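Long-range contact in Lys-gingipain catalytic subunit (PDB 6I9A), which is a secreted cysteine endopeptidase that strongly prefers to cleave after lysine and may act as a virulence factor in periodontal disease: residues A[93-105]-A[349-361]. Residues are numbered along the deposited sequence; the frame is centred on the assembly and turned at random.
Sequences KGKKTKKVTDLYY and GAHYYWEAYHVLG
The carboxylate of E355 is gripped by the turn at 95-97 and by Y104. E355 OE1 accepts from two backbone amides, K96 N at 2.8 Å and T97 N at 3.0 Å. E355 OE2 accepts from K95 N on its syn side, tilted 27° from the carboxylate plane, and from Y104 OH on its anti lone pair, the latter at 2.5 Å. Four donors thus fix a buried carboxylate, which probably favours its charged form. The glutamate chain is extended beyond CG (chi2 -177°), and this carries the group from the helix into the loop. The Y104 ring stands nearly perpendicular to the carboxylate, 85° between planes. Its hydroxyl also accepts from H351 NE2, close to the imidazole plane. K96 CG lies over one face of the H351 ring, offset toward its rim, a CH-pi contact. T97 CG2 sits over the centre of the Y352 ring, 3.7 Å from the centroid, another CH-pi contact. Beyond the helix, H358 NE2 accepts from D102 N at 2.9 Å, in the ring plane. H358 ND1 donates to A356 O from well above the carbonyl plane. Bonds at both nitrogens fix the imidazole's rotation. T101 OG1 donates to E355 O and caps L103 N. Within the C25 catalytic domain, the contact joins loop 94-99, strand 100-101 and the start of helix 103-106 to helix 350-356 and edge strand 357-361 of the six-stranded sheet. R120, in strand 117-121 of the four-stranded sheet, salt-bridges D102, and helix 325-342 packs against W354.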
ATOM      1  N   LYS A  93     -19.000  -8.284   8.666  1.00 13.03           N
ATOM      2  CA  LYS A  93     -19.291  -9.166   7.534  0.50 13.81           C
ATOM      3  C   LYS A  93     -19.741  -8.322   6.339  1.00 13.57           C
ATOM      4  O   LYS A  93     -20.636  -7.484   6.475  1.00 14.37           O
ATOM      5  CB  LYS A  93     -20.399 -10.139   7.995  0.50 16.26           C
ATOM      6  CG  LYS A  93     -20.690 -11.303   7.080  0.50 18.11           C
ATOM      7  CD  LYS A  93     -21.675 -12.279   7.721  0.50 20.08           C
ATOM      8  CE  LYS A  93     -22.598 -12.902   6.708  0.50 21.59           C
ATOM      9  NZ  LYS A  93     -23.873 -12.160   6.628  0.50 27.88           N
ATOM     10  N   GLY A  94     -19.145  -8.538   5.178  1.00 12.56           N
ATOM     11  CA  GLY A  94     -19.577  -7.828   3.978  1.00 12.39           C
ATOM     12  C   GLY A  94     -21.024  -8.170   3.614  1.00 11.86           C
ATOM     13  O   GLY A  94     -21.457  -9.308   3.814  1.00 12.61           O
ATOM     14  N   LYS A  95     -21.754  -7.175   3.086  1.00 12.55           N
ATOM     15  CA  LYS A  95     -23.150  -7.347   2.617  0.53 12.68           C
ATOM     16  C   LYS A  95     -23.149  -8.295   1.424  1.00 12.24           C
ATOM     17  O   LYS A  95     -24.060  -9.127   1.277  1.00 12.71           O
ATOM     18  CB  LYS A  95     -23.777  -5.992   2.215  0.53 13.95           C
ATOM     19  CG  LYS A  95     -25.209  -6.117   1.619  0.53 14.93           C
ATOM     20  CD  LYS A  95     -25.865  -4.812   1.159  0.53 16.72           C
ATOM     21  CE  LYS A  95     -27.163  -5.171   0.488  0.53 17.62           C
ATOM     22  NZ  LYS A  95     -28.012  -3.982   0.279  0.53 19.08           N
ATOM     23  N   LYS A  96     -22.122  -8.173   0.568  1.00 11.98           N
ATOM     24  CA  LYS A  96     -22.026  -9.015  -0.622  0.50 11.88           C
ATOM     25  C   LYS A  96     -21.097 -10.180  -0.398  1.00 11.90           C
ATOM     26  O   LYS A  96     -21.370 -11.299  -0.863  1.00 13.31           O
ATOM     27  CB  LYS A  96     -21.526  -8.183  -1.819  0.50 12.41           C
ATOM     28  CG  LYS A  96     -22.330  -6.919  -2.120  0.50 13.56           C
ATOM     29  CD  LYS A  96     -23.827  -7.249  -2.254  0.50 17.74           C
ATOM     30  CE  LYS A  96     -24.626  -6.066  -2.682  0.50 16.52           C
ATOM     31  NZ  LYS A  96     -26.098  -6.354  -2.528  0.50 16.02           N
ATOM     32  N   THR A  97     -19.987  -9.957   0.300  1.00 10.78           N
ATOM     33  CA  THR A  97     -19.003 -11.042   0.423  1.00 10.26           C
ATOM     34  C   THR A  97     -19.359 -12.058   1.480  1.00 10.19           C
ATOM     35  O   THR A  97     -18.890 -13.187   1.383  1.00 11.70           O
ATOM     36  CB  THR A  97     -17.614 -10.487   0.742  1.00  9.84           C
ATOM     37  OG1 THR A  97     -17.666  -9.916   2.068  1.00 10.80           O
ATOM     38  CG2 THR A  97     -17.196  -9.471  -0.311  1.00 10.09           C
ATOM     39  N   LYS A  98     -20.109 -11.641   2.531  1.00 11.30           N
ATOM     40  CA  LYS A  98     -20.416 -12.523   3.659  1.00 12.00           C
ATOM     41  C   LYS A  98     -19.133 -12.928   4.398  1.00 12.57           C
ATOM     42  O   LYS A  98     -19.165 -13.878   5.164  1.00 13.21           O
ATOM     43  CB  LYS A  98     -21.210 -13.783   3.234  1.00 15.07           C
ATOM     44  CG  LYS A  98     -22.331 -13.553   2.193  1.00 20.04           C
ATOM     45  CD  LYS A  98     -23.318 -12.549   2.648  1.00 23.24           C
ATOM     46  CE  LYS A  98     -24.473 -12.423   1.668  1.00 25.65           C
ATOM     47  NZ  LYS A  98     -25.459 -11.427   2.176  1.00 34.05           N
ATOM     48  N   LYS A  99     -18.042 -12.165   4.197  1.00 10.99           N
ATOM     49  CA  LYS A  99     -16.762 -12.441   4.855  1.00 10.89           C
ATOM     50  C   LYS A  99     -16.276 -11.144   5.463  1.00 11.19           C
ATOM     51  O   LYS A  99     -16.758 -10.076   5.119  1.00 10.63           O
ATOM     52  CB  LYS A  99     -15.719 -12.987   3.863  1.00 11.01           C
ATOM     53  CG  LYS A  99     -16.159 -14.282   3.157  1.00 11.70           C
ATOM     54  CD  LYS A  99     -16.329 -15.485   4.079  1.00 13.03           C
ATOM     55  CE  LYS A  99     -16.895 -16.650   3.242  1.00 13.98           C
ATOM     56  NZ  LYS A  99     -16.993 -17.877   4.027  1.00 19.22           N
ATOM     57  N   VAL A 100     -15.289 -11.228   6.362  1.00  9.87           N
ATOM     58  CA  VAL A 100     -14.845 -10.014   7.048  1.00  9.87           C
ATOM     59  C   VAL A 100     -14.386  -8.973   6.043  1.00  9.53           C
ATOM     60  O   VAL A 100     -13.743  -9.265   5.012  1.00  9.67           O
ATOM     61  CB  VAL A 100     -13.754 -10.350   8.104  1.00 10.32           C
ATOM     62  CG1 VAL A 100     -12.418 -10.784   7.459  1.00 11.71           C
ATOM     63  CG2 VAL A 100     -13.572  -9.189   9.090  1.00 12.42           C
ATOM     64  N   THR A 101     -14.650  -7.697   6.388  1.00  9.54           N
ATOM     65  CA  THR A 101     -14.179  -6.553   5.621  1.00  9.55           C
ATOM     66  C   THR A 101     -13.929  -5.409   6.565  1.00  9.80           C
ATOM     67  O   THR A 101     -14.593  -5.242   7.604  1.00 10.55           O
ATOM     68  CB  THR A 101     -15.195  -6.108   4.522  1.00 10.69           C
ATOM     69  OG1 THR A 101     -14.639  -5.084   3.697  1.00 10.29           O
ATOM     70  CG2 THR A 101     -16.540  -5.607   5.071  1.00 11.14           C
ATOM     71  N   ASP A 102     -12.996  -4.562   6.118  1.00  9.59           N
ATOM     72  CA  ASP A 102     -12.695  -3.276   6.743  1.00  9.70           C
ATOM     73  C   ASP A 102     -13.327  -2.131   5.948  1.00  9.68           C
ATOM     74  O   ASP A 102     -13.180  -0.966   6.326  1.00 10.24           O
ATOM     75  CB  ASP A 102     -11.174  -3.031   6.835  1.00 10.72           C
ATOM     76  CG  ASP A 102     -10.501  -3.847   7.902  1.00 11.05           C
ATOM     77  OD1 ASP A 102     -11.197  -4.245   8.854  1.00 11.26           O
ATOM     78  OD2 ASP A 102      -9.252  -4.084   7.785  1.00 11.04           O
ATOM     79  N   LEU A 103     -14.061  -2.452   4.860  1.00  9.51           N
ATOM     80  CA  LEU A 103     -14.577  -1.379   4.006  1.00 10.23           C
ATOM     81  C   LEU A 103     -15.397  -0.365   4.774  1.00 10.71           C
ATOM     82  O   LEU A 103     -15.309   0.850   4.463  1.00 11.29           O
ATOM     83  CB  LEU A 103     -15.471  -1.989   2.903  1.00 11.19           C
ATOM     84  CG  LEU A 103     -16.097  -0.947   1.945  1.00 10.99           C
ATOM     85  CD1 LEU A 103     -15.066  -0.141   1.179  1.00 13.11           C
ATOM     86  CD2 LEU A 103     -17.056  -1.619   0.984  1.00 11.33           C
ATOM     87  N   TYR A 104     -16.235  -0.832   5.713  1.00 10.23           N
ATOM     88  CA  TYR A 104     -17.196   0.102   6.322  1.00 10.61           C
ATOM     89  C   TYR A 104     -16.565   1.012   7.383  1.00 11.40           C
ATOM     90  O   TYR A 104     -17.200   1.993   7.761  1.00 12.86           O
ATOM     91  CB  TYR A 104     -18.404  -0.671   6.816  1.00 12.42           C
ATOM     92  CG  TYR A 104     -19.099  -1.255   5.598  1.00 12.12           C
ATOM     93  CD1 TYR A 104     -19.055  -2.626   5.337  1.00 11.93           C
ATOM     94  CD2 TYR A 104     -19.687  -0.423   4.650  1.00 12.82           C
ATOM     95  CE1 TYR A 104     -19.603  -3.164   4.171  1.00 11.95           C
ATOM     96  CE2 TYR A 104     -20.233  -0.939   3.482  1.00 12.67           C
ATOM     97  CZ  TYR A 104     -20.194  -2.311   3.248  1.00 12.09           C
ATOM     98  OH  TYR A 104     -20.677  -2.814   2.063  1.00 12.44           O
ATOM     99  N   TYR A 105     -15.317   0.781   7.749  1.00 10.92           N
ATOM    100  CA  TYR A 105     -14.604   1.815   8.513  1.00 11.83           C
ATOM    101  C   TYR A 105     -14.266   3.001   7.604  1.00 13.74           C
ATOM    102  O   TYR A 105     -14.297   4.151   8.051  1.00 15.53           O
ATOM    103  CB  TYR A 105     -13.292   1.269   9.093  1.00 10.92           C
ATOM    104  CG  TYR A 105     -13.501   0.198  10.156  1.00 10.42           C
ATOM    105  CD1 TYR A 105     -14.327   0.426  11.261  1.00 11.55           C
ATOM    106  CD2 TYR A 105     -12.871  -1.042  10.052  1.00 10.88           C
ATOM    107  CE1 TYR A 105     -14.525  -0.568  12.227  1.00 11.72           C
ATOM    108  CE2 TYR A 105     -13.064  -2.042  11.006  1.00 11.64           C
ATOM    109  CZ  TYR A 105     -13.890  -1.798  12.099  1.00 12.22           C
ATOM    110  OH  TYR A 105     -14.108  -2.780  13.034  1.00 12.70           O
ATOM    111  N   GLY A 349     -19.460  -8.437  -9.452  1.00 11.24           N
ATOM    112  CA  GLY A 349     -19.908  -7.073  -9.193  1.00 11.26           C
ATOM    113  C   GLY A 349     -18.927  -6.238  -8.393  1.00 11.16           C
ATOM    114  O   GLY A 349     -18.129  -6.734  -7.598  1.00 11.04           O
ATOM    115  N   ALA A 350     -19.034  -4.930  -8.601  1.00 10.47           N
ATOM    116  CA  ALA A 350     -18.113  -3.968  -8.018  1.00 10.50           C
ATOM    117  C   ALA A 350     -18.248  -3.923  -6.505  1.00  9.75           C
ATOM    118  O   ALA A 350     -17.206  -3.800  -5.818  1.00  9.76           O
ATOM    119  CB  ALA A 350     -18.364  -2.583  -8.598  1.00 12.90           C
ATOM    120  N   HIS A 351     -19.467  -3.855  -5.971  1.00  9.96           N
ATOM    121  CA  HIS A 351     -19.617  -3.707  -4.532  1.00 10.27           C
ATOM    122  C   HIS A 351     -18.833  -4.836  -3.801  1.00  9.95           C
ATOM    123  O   HIS A 351     -18.109  -4.585  -2.825  1.00  9.77           O
ATOM    124  CB  HIS A 351     -21.106  -3.690  -4.181  1.00 10.70           C
ATOM    125  CG  HIS A 351     -21.406  -3.328  -2.764  1.00 11.08           C
ATOM    126  ND1 HIS A 351     -22.723  -3.087  -2.385  1.00 11.40           N
ATOM    127  CD2 HIS A 351     -20.607  -3.114  -1.689  1.00 11.74           C
ATOM    128  CE1 HIS A 351     -22.693  -2.777  -1.088  1.00 12.68           C
ATOM    129  NE2 HIS A 351     -21.436  -2.760  -0.622  1.00 12.33           N
ATOM    130  N   TYR A 352     -19.016  -6.066  -4.268  1.00  9.41           N
ATOM    131  CA  TYR A 352     -18.289  -7.191  -3.726  1.00  9.27           C
ATOM    132  C   TYR A 352     -16.779  -6.914  -3.719  1.00  8.64           C
ATOM    133  O   TYR A 352     -16.104  -7.179  -2.731  1.00  8.72           O
ATOM    134  CB  TYR A 352     -18.626  -8.436  -4.559  1.00  9.38           C
ATOM    135  CG  TYR A 352     -17.994  -9.717  -4.082  1.00  8.80           C
ATOM    136  CD1 TYR A 352     -16.662 -10.000  -4.352  1.00  8.80           C
ATOM    137  CD2 TYR A 352     -18.756 -10.707  -3.468  1.00  9.01           C
ATOM    138  CE1 TYR A 352     -16.094 -11.215  -3.988  1.00  8.97           C
ATOM    139  CE2 TYR A 352     -18.198 -11.926  -3.102  1.00  9.39           C
ATOM    140  CZ  TYR A 352     -16.872 -12.177  -3.361  1.00  8.65           C
ATOM    141  OH  TYR A 352     -16.371 -13.420  -3.046  1.00 10.19           O
ATOM    142  N   TYR A 353     -16.238  -6.425  -4.858  1.00  8.38           N
ATOM    143  CA  TYR A 353     -14.776  -6.175  -4.941  1.00  8.60           C
ATOM    144  C   TYR A 353     -14.310  -5.129  -3.942  1.00  8.34           C
ATOM    145  O   TYR A 353     -13.264  -5.331  -3.301  1.00  9.02           O
ATOM    146  CB  TYR A 353     -14.330  -5.815  -6.374  1.00  8.78           C
ATOM    147  CG  TYR A 353     -13.761  -7.062  -7.037  1.00  9.02           C
ATOM    148  CD1 TYR A 353     -12.419  -7.133  -7.401  1.00  8.89           C
ATOM    149  CD2 TYR A 353     -14.539  -8.210  -7.190  1.00  9.94           C
ATOM    150  CE1 TYR A 353     -11.867  -8.315  -7.891  1.00  9.10           C
ATOM    151  CE2 TYR A 353     -13.980  -9.411  -7.613  1.00  9.34           C
ATOM    152  CZ  TYR A 353     -12.647  -9.453  -7.961  1.00  9.22           C
ATOM    153  OH  TYR A 353     -12.117 -10.635  -8.398  1.00  9.50           O
ATOM    154  N   TRP A 354     -15.081  -4.042  -3.746  1.00  8.57           N
ATOM    155  CA  TRP A 354     -14.673  -3.041  -2.751  1.00  8.99           C
ATOM    156  C   TRP A 354     -14.703  -3.640  -1.363  1.00  8.70           C
ATOM    157  O   TRP A 354     -13.856  -3.267  -0.545  1.00  9.14           O
ATOM    158  CB  TRP A 354     -15.550  -1.795  -2.887  1.00  8.58           C
ATOM    159  CG  TRP A 354     -15.237  -0.994  -4.121  1.00  8.60           C
ATOM    160  CD1 TRP A 354     -15.906  -1.022  -5.327  1.00  8.71           C
ATOM    161  CD2 TRP A 354     -14.110  -0.120  -4.299  1.00  8.95           C
ATOM    162  NE1 TRP A 354     -15.280  -0.197  -6.230  1.00  9.31           N
ATOM    163  CE2 TRP A 354     -14.163   0.374  -5.629  1.00  9.29           C
ATOM    164  CE3 TRP A 354     -13.046   0.266  -3.471  1.00  9.89           C
ATOM    165  CZ2 TRP A 354     -13.209   1.274  -6.133  1.00 10.00           C
ATOM    166  CZ3 TRP A 354     -12.130   1.170  -3.960  1.00 10.04           C
ATOM    167  CH2 TRP A 354     -12.185   1.648  -5.285  1.00  9.94           C
ATOM    168  N   GLU A 355     -15.636  -4.567  -1.054  1.00  8.51           N
ATOM    169  CA  GLU A 355     -15.634  -5.261   0.231  1.00  8.75           C
ATOM    170  C   GLU A 355     -14.525  -6.326   0.336  1.00  8.35           C
ATOM    171  O   GLU A 355     -14.142  -6.705   1.451  1.00  9.26           O
ATOM    172  CB  GLU A 355     -16.968  -5.980   0.446  1.00  9.18           C
ATOM    173  CG  GLU A 355     -18.162  -5.087   0.759  1.00 10.28           C
ATOM    174  CD  GLU A 355     -19.431  -5.866   1.030  1.00 11.47           C
ATOM    175  OE1 GLU A 355     -19.528  -7.055   0.644  1.00 10.85           O
ATOM    176  OE2 GLU A 355     -20.334  -5.282   1.665  1.00 11.81           O
ATOM    177  N   ALA A 356     -14.108  -6.888  -0.799  1.00  8.22           N
ATOM    178  CA  ALA A 356     -13.246  -8.063  -0.810  1.00  8.48           C
ATOM    179  C   ALA A 356     -11.759  -7.762  -0.581  1.00  7.71           C
ATOM    180  O   ALA A 356     -11.102  -8.406   0.230  1.00  8.62           O
ATOM    181  CB  ALA A 356     -13.388  -8.790  -2.154  1.00  9.07           C
ATOM    182  N   TYR A 357     -11.212  -6.833  -1.389  1.00  7.82           N
ATOM    183  CA  TYR A 357      -9.762  -6.604  -1.387  1.00  7.97           C
ATOM    184  C   TYR A 357      -9.321  -5.773  -0.211  1.00  8.03           C
ATOM    185  O   TYR A 357     -10.004  -4.795   0.192  1.00  9.07           O
ATOM    186  CB  TYR A 357      -9.317  -6.030  -2.723  1.00  8.94           C
ATOM    187  CG  TYR A 357      -8.946  -7.120  -3.722  1.00  8.76           C
ATOM    188  CD1 TYR A 357      -9.909  -7.713  -4.548  1.00  9.33           C
ATOM    189  CD2 TYR A 357      -7.649  -7.617  -3.786  1.00 10.01           C
ATOM    190  CE1 TYR A 357      -9.566  -8.742  -5.423  1.00  8.81           C
ATOM    191  CE2 TYR A 357      -7.305  -8.625  -4.677  1.00  9.57           C
ATOM    192  CZ  TYR A 357      -8.262  -9.174  -5.500  1.00  8.82           C
ATOM    193  OH  TYR A 357      -7.854 -10.152  -6.380  1.00  9.41           O
ATOM    194  N   HIS A 358      -8.186  -6.154   0.361  1.00  7.93           N
ATOM    195  CA  HIS A 358      -7.606  -5.452   1.503  1.00  8.12           C
ATOM    196  C   HIS A 358      -6.128  -5.308   1.339  1.00  7.84           C
ATOM    197  O   HIS A 358      -5.476  -6.140   0.705  1.00  8.89           O
ATOM    198  CB  HIS A 358      -7.860  -6.286   2.787  1.00  9.19           C
ATOM    199  CG  HIS A 358      -9.298  -6.269   3.234  1.00  8.69           C
ATOM    200  ND1 HIS A 358     -10.256  -7.028   2.615  1.00  8.91           N
ATOM    201  CD2 HIS A 358      -9.898  -5.521   4.200  1.00  9.38           C
ATOM    202  CE1 HIS A 358     -11.414  -6.732   3.222  1.00  9.16           C
ATOM    203  NE2 HIS A 358     -11.244  -5.820   4.181  1.00  9.61           N
ATOM    204  N   VAL A 359      -5.596  -4.284   2.046  1.00  8.14           N
ATOM    205  CA  VAL A 359      -4.175  -4.175   2.302  1.00  8.05           C
ATOM    206  C   VAL A 359      -3.916  -4.646   3.745  1.00  8.25           C
ATOM    207  O   VAL A 359      -4.513  -4.102   4.694  1.00  8.83           O
ATOM    208  CB  VAL A 359      -3.643  -2.743   2.130  1.00  8.71           C
ATOM    209  CG1 VAL A 359      -2.135  -2.708   2.475  1.00  9.41           C
ATOM    210  CG2 VAL A 359      -3.857  -2.214   0.693  1.00  9.90           C
ATOM    211  N   LEU A 360      -2.986  -5.592   3.886  1.00  8.57           N
ATOM    212  CA  LEU A 360      -2.401  -6.004   5.176  1.00  8.92           C
ATOM    213  C   LEU A 360      -0.944  -5.524   5.156  1.00  8.63           C
ATOM    214  O   LEU A 360      -0.271  -5.555   4.116  1.00 10.59           O
ATOM    215  CB  LEU A 360      -2.491  -7.517   5.374  1.00  9.96           C
ATOM    216  CG  LEU A 360      -3.939  -7.990   5.592  1.00 10.33           C
ATOM    217  CD1 LEU A 360      -4.103  -9.477   5.269  1.00 10.94           C
ATOM    218  CD2 LEU A 360      -4.363  -7.717   7.047  1.00 12.83           C
ATOM    219  N   GLY A 361      -0.471  -5.026   6.298  1.00  9.05           N
ATOM    220  CA  GLY A 361       0.798  -4.311   6.296  1.00  9.65           C
ATOM    221  C   GLY A 361       0.570  -2.855   5.890  1.00  9.56           C
ATOM    222  O   GLY A 361      -0.536  -2.327   6.046  1.00 10.73           O
TER
HETATM  223  O   HOH W   1     -15.025  -9.219   2.471  1.00 10.16           O
HETATM  224  O   HOH W   2      -7.524  -3.371   5.773  1.00 12.33           O